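Local coordinates for peptide amidase (Stenotrophomonas maltophilia, PDB 1M22), which probably hydrolyses amide bonds as a peptide amidase, a member of the amidase signature family, at residues L284-R287 and G288-P291; I293-A296 and A297-L300. All blocks are in the same frame, centred on the assembly; numbering follows the deposited sequence.

Interaction 1. Residues L284-R287 and G288-P291; sequences LKYR and GMPP
L284 meets P290 through its backbone: the carbonyl O of L284 lies 3.5 Å from CG of P290, with the CD of the same ring close by, so CG and CD lie beside this peptide oxygen. The CB of L284 points away from 288-291, and the side chain packs on P416 of strand 412-416. K285 leaves the backbone away from 288-291 as well, but two successive bends, at chi2 and chi3, fold the chain back until NZ stands 3.9 Å from P290 CG, the two side chains crossing at about a right angle in an exposed position. Y286 opens a type II beta turn that runs to M289 and leads the loop following strand 275-279 into helix 289-302. The turn is closed by the hydrogen bond from M289 N to Y286 O, 2.8 Å long and fairly straight at 159° at the hydrogen, with the donor tilted 32° from the carbonyl plane. P290 CD lies 3.3 Å from the same Y286 O, and proline has no N-H to offer it. On the side-chain level Y286 CB touches M289 CB at 3.9 Å. With CG of M289 anti to its own nitrogen (chi1 -165°), bends at chi2 and chi3 bring CE obliquely to the tyrosine ring, 4.2 Å from Y286 CD1. Beyond this contact, that ring packs edge-to-face with F431 and its OH is hydrogen-bonded to the backbone N of V420, while M289 also rests on P416. The R287 chain runs straight through chi2, bends at chi3 and carries the guanidinium to a salt bridge, through NH2, with D455. G288 itself has a positive phi, where a beta carbon would collide with the carbonyl O of R287.

Interaction 2. Residues I293-A296 and A297-L300; sequences IEQA and ATEL
The middle of helix 289-302 forms this contact, in which Q295 and E299, one turn apart, meet over the backbone ladder of successive i to i+4 hydrogen bonds. Along that ladder the N-H groups of A297, T298, E299 and L300 reach the carbonyl oxygens of I293, E294, Q295 and A296, the last of these bonds being 2.9 Å from L300 N to A296 O. On the exposed side, Q295 leaves the backbone with CG anti to N (chi1 -175°) and bends at chi2, which carries NE2 along the helix to OE2 of E299. This 2.9 Å hydrogen bond is weak, its angle at the hydrogen only 124°, and the amide and carboxylate planes are turned 41° apart. The helix is the crossover of a beta-alpha-beta unit between the parallel strands 275-279 and 306-310, at one edge of the large mixed sheet. The bent E299 chain lays its CG 3.2 Å from Q295 O, and its other oxygen, OE1, forms a salt bridge with R483 of helix 470-484, so each carboxylate oxygen has a partner, R483 at OE1 and, weakly, Q295 at OE2. L300 brings CG to 3.2 Å from A296 O. Its side chain packs against I276 and Y480, the tyrosine also meeting A296, while I293 reaches L278 of strand 275-279.

How the interactions relate
Interactions 1 and 2 follow one another along the chain, their centres about 13 Å apart and each about 25 Å from the centre of the chain. Both use helix 289-302: the turn of 284-291 delivers the chain into its first residues, and 293-300 continues through its body toward strand 306-310, the outermost strand on this edge of the sheet. They touch directly where L284 CD2 packs 3.9 Å from I293 CG1, so the loop before the helix folds against the helix's buried side. Together they form part of one beta-alpha-beta crossover, a structural element that lies away from the catalytic residues K86, S165 and S189.

Interaction 1. Residues L284-R287 and G288-P291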
loop_
_atom_site.group_PDB
_atom_site.type_symbol
_atom_site.label_atom_id
_atom_site.label_comp_id
_atom_site.label_asym_id
_atom_site.label_seq_id
_atom_site.Cartn_x
_atom_site.Cartn_y
_atom_site.Cartn_z
ATOM N N LEU A 284 10.556 6.940 18.987
ATOM C CA LEU A 284 11.646 7.887 18.767
ATOM C C LEU A 284 12.933 7.396 19.426
ATOM O O LEU A 284 14.029 7.807 19.041
ATOM C CB LEU A 284 11.291 9.263 19.341
ATOM C CG LEU A 284 10.103 10.026 18.752
ATOM C CD1 LEU A 284 9.922 11.333 19.513
ATOM C CD2 LEU A 284 10.335 10.299 17.273
ATOM N N LYS A 285 12.793 6.519 20.417
ATOM C CA LYS A 285 13.948 5.988 21.136
ATOM C C LYS A 285 14.308 4.564 20.725
ATOM O O LYS A 285 15.127 3.909 21.371
ATOM C CB LYS A 285 13.698 6.045 22.645
ATOM C CG LYS A 285 13.306 7.426 23.154
ATOM C CD LYS A 285 14.279 8.507 22.695
ATOM C CE LYS A 285 15.678 8.299 23.256
ATOM N NZ LYS A 285 16.615 9.363 22.793
ATOM N N TYR A 286 13.686 4.089 19.654
ATOM C CA TYR A 286 13.955 2.758 19.128
ATOM C C TYR A 286 15.452 2.710 18.818
ATOM O O TYR A 286 16.026 3.694 18.351
ATOM C CB TYR A 286 13.108 2.550 17.868
ATOM C CG TYR A 286 13.271 1.223 17.165
ATOM C CD1 TYR A 286 14.255 1.042 16.196
ATOM C CD2 TYR A 286 12.405 0.161 17.432
ATOM C CE1 TYR A 286 14.369 -0.161 15.502
ATOM C CE2 TYR A 286 12.514 -1.047 16.746
ATOM C CZ TYR A 286 13.495 -1.198 15.782
ATOM O OH TYR A 286 13.587 -2.377 15.079
ATOM N N ARG A 287 16.089 1.577 19.095
ATOM C CA ARG A 287 17.524 1.434 18.866
ATOM C C ARG A 287 17.979 1.900 17.482
ATOM O O ARG A 287 17.562 1.346 16.461
ATOM C CB ARG A 287 17.950 -0.024 19.075
ATOM C CG ARG A 287 19.458 -0.237 19.043
ATOM C CD ARG A 287 19.822 -1.710 19.168
ATOM N NE ARG A 287 19.394 -2.487 18.006
ATOM C CZ ARG A 287 19.872 -2.323 16.776
ATOM N NH1 ARG A 287 20.801 -1.406 16.537
ATOM N NH2 ARG A 287 19.422 -3.077 15.781
ATOM N N GLY A 288 18.839 2.917 17.460
ATOM C CA GLY A 288 19.356 3.443 16.208
ATOM C C GLY A 288 18.500 4.518 15.559
ATOM O O GLY A 288 18.909 5.132 14.574
ATOM N N MET A 289 17.321 4.762 16.119
ATOM C CA MET A 289 16.401 5.753 15.563
ATOM C C MET A 289 16.711 7.227 15.846
ATOM O O MET A 289 16.578 8.068 14.958
ATOM C CB MET A 289 14.974 5.448 16.026
ATOM C CG MET A 289 13.884 6.179 15.242
ATOM S SD MET A 289 13.723 5.597 13.529
ATOM C CE MET A 289 12.795 4.092 13.774
ATOM N N PRO A 290 17.132 7.566 17.079
ATOM C CA PRO A 290 17.427 8.969 17.389
ATOM C C PRO A 290 18.181 9.780 16.330
ATOM O O PRO A 290 17.746 10.867 15.954
ATOM C CB PRO A 290 18.185 8.874 18.710
ATOM C CG PRO A 290 17.502 7.732 19.379
ATOM C CD PRO A 290 17.390 6.712 18.255
ATOM N N PRO A 291 19.316 9.267 15.832
ATOM C CA PRO A 291 20.073 10.013 14.819
ATOM C C PRO A 291 19.289 10.256 13.532
ATOM O O PRO A 291 19.386 11.324 12.923
ATOM C CB PRO A 291 21.296 9.130 14.577
ATOM C CG PRO A 291 21.449 8.383 15.871
ATOM C CD PRO A 291 20.026 8.035 16.211
#

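Interaction 2. Residues I293-A296 and A297-L300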
loop_
_atom_site.group_PDB
_atom_site.type_symbol
_atom_site.label_atom_id
_atom_site.label_comp_id
_atom_site.label_asym_id
_atom_site.label_seq_id
_atom_site.Cartn_x
_atom_site.Cartn_y
_atom_site.Cartn_z
ATOM N N ILE A 293 15.801 10.268 13.049
ATOM C CA ILE A 293 14.680 11.184 13.187
ATOM C C ILE A 293 15.155 12.606 13.491
ATOM O O ILE A 293 14.502 13.571 13.096
ATOM C CB ILE A 293 13.672 10.688 14.259
ATOM C CG1 ILE A 293 12.366 11.477 14.145
ATOM C CG2 ILE A 293 14.268 10.803 15.648
ATOM C CD1 ILE A 293 11.645 11.287 12.819
ATOM N N GLU A 294 16.291 12.741 14.173
ATOM C CA GLU A 294 16.832 14.068 14.465
ATOM C C GLU A 294 17.269 14.719 13.158
ATOM O O GLU A 294 17.015 15.902 12.920
ATOM C CB GLU A 294 18.039 13.978 15.402
ATOM C CG GLU A 294 17.692 13.803 16.861
ATOM C CD GLU A 294 18.922 13.727 17.744
ATOM O OE1 GLU A 294 19.771 12.845 17.501
ATOM O OE2 GLU A 294 19.040 14.547 18.678
ATOM N N GLN A 295 17.931 13.937 12.310
ATOM C CA GLN A 295 18.393 14.448 11.030
ATOM C C GLN A 295 17.200 14.838 10.163
ATOM O O GLN A 295 17.234 15.857 9.477
ATOM C CB GLN A 295 19.232 13.396 10.306
ATOM C CG GLN A 295 19.855 13.899 9.016
ATOM C CD GLN A 295 20.772 15.088 9.240
ATOM O OE1 GLN A 295 21.723 15.015 10.019
ATOM N NE2 GLN A 295 20.492 16.190 8.553
ATOM N N ALA A 296 16.150 14.022 10.194
ATOM C CA ALA A 296 14.953 14.300 9.406
ATOM C C ALA A 296 14.316 15.614 9.841
ATOM O O ALA A 296 13.909 16.418 9.006
ATOM C CB ALA A 296 13.954 13.166 9.554
ATOM N N ALA A 297 14.227 15.829 11.149
ATOM C CA ALA A 297 13.644 17.061 11.667
ATOM C C ALA A 297 14.468 18.252 11.193
ATOM O O ALA A 297 13.920 19.277 10.787
ATOM C CB ALA A 297 13.596 17.022 13.187
ATOM N N THR A 298 15.790 18.115 11.242
ATOM C CA THR A 298 16.673 19.185 10.802
ATOM C C THR A 298 16.464 19.481 9.318
ATOM O O THR A 298 16.410 20.645 8.918
ATOM C CB THR A 298 18.150 18.823 11.051
ATOM O OG1 THR A 298 18.375 18.721 12.464
ATOM C CG2 THR A 298 19.076 19.886 10.472
ATOM N N GLU A 299 16.344 18.437 8.501
ATOM C CA GLU A 299 16.130 18.633 7.070
ATOM C C GLU A 299 14.807 19.364 6.829
ATOM O O GLU A 299 14.732 20.248 5.982
ATOM C CB GLU A 299 16.121 17.292 6.327
ATOM C CG GLU A 299 17.451 16.530 6.320
ATOM C CD GLU A 299 18.572 17.253 5.577
ATOM O OE1 GLU A 299 18.290 18.013 4.629
ATOM O OE2 GLU A 299 19.750 17.040 5.933
ATOM N N LEU A 300 13.769 18.990 7.572
ATOM C CA LEU A 300 12.468 19.636 7.431
ATOM C C LEU A 300 12.573 21.123 7.771
ATOM O O LEU A 300 12.025 21.971 7.067
ATOM C CB LEU A 300 11.436 18.960 8.343
ATOM C CG LEU A 300 11.058 17.518 7.982
ATOM C CD1 LEU A 300 10.193 16.920 9.080
ATOM C CD2 LEU A 300 10.320 17.495 6.653
#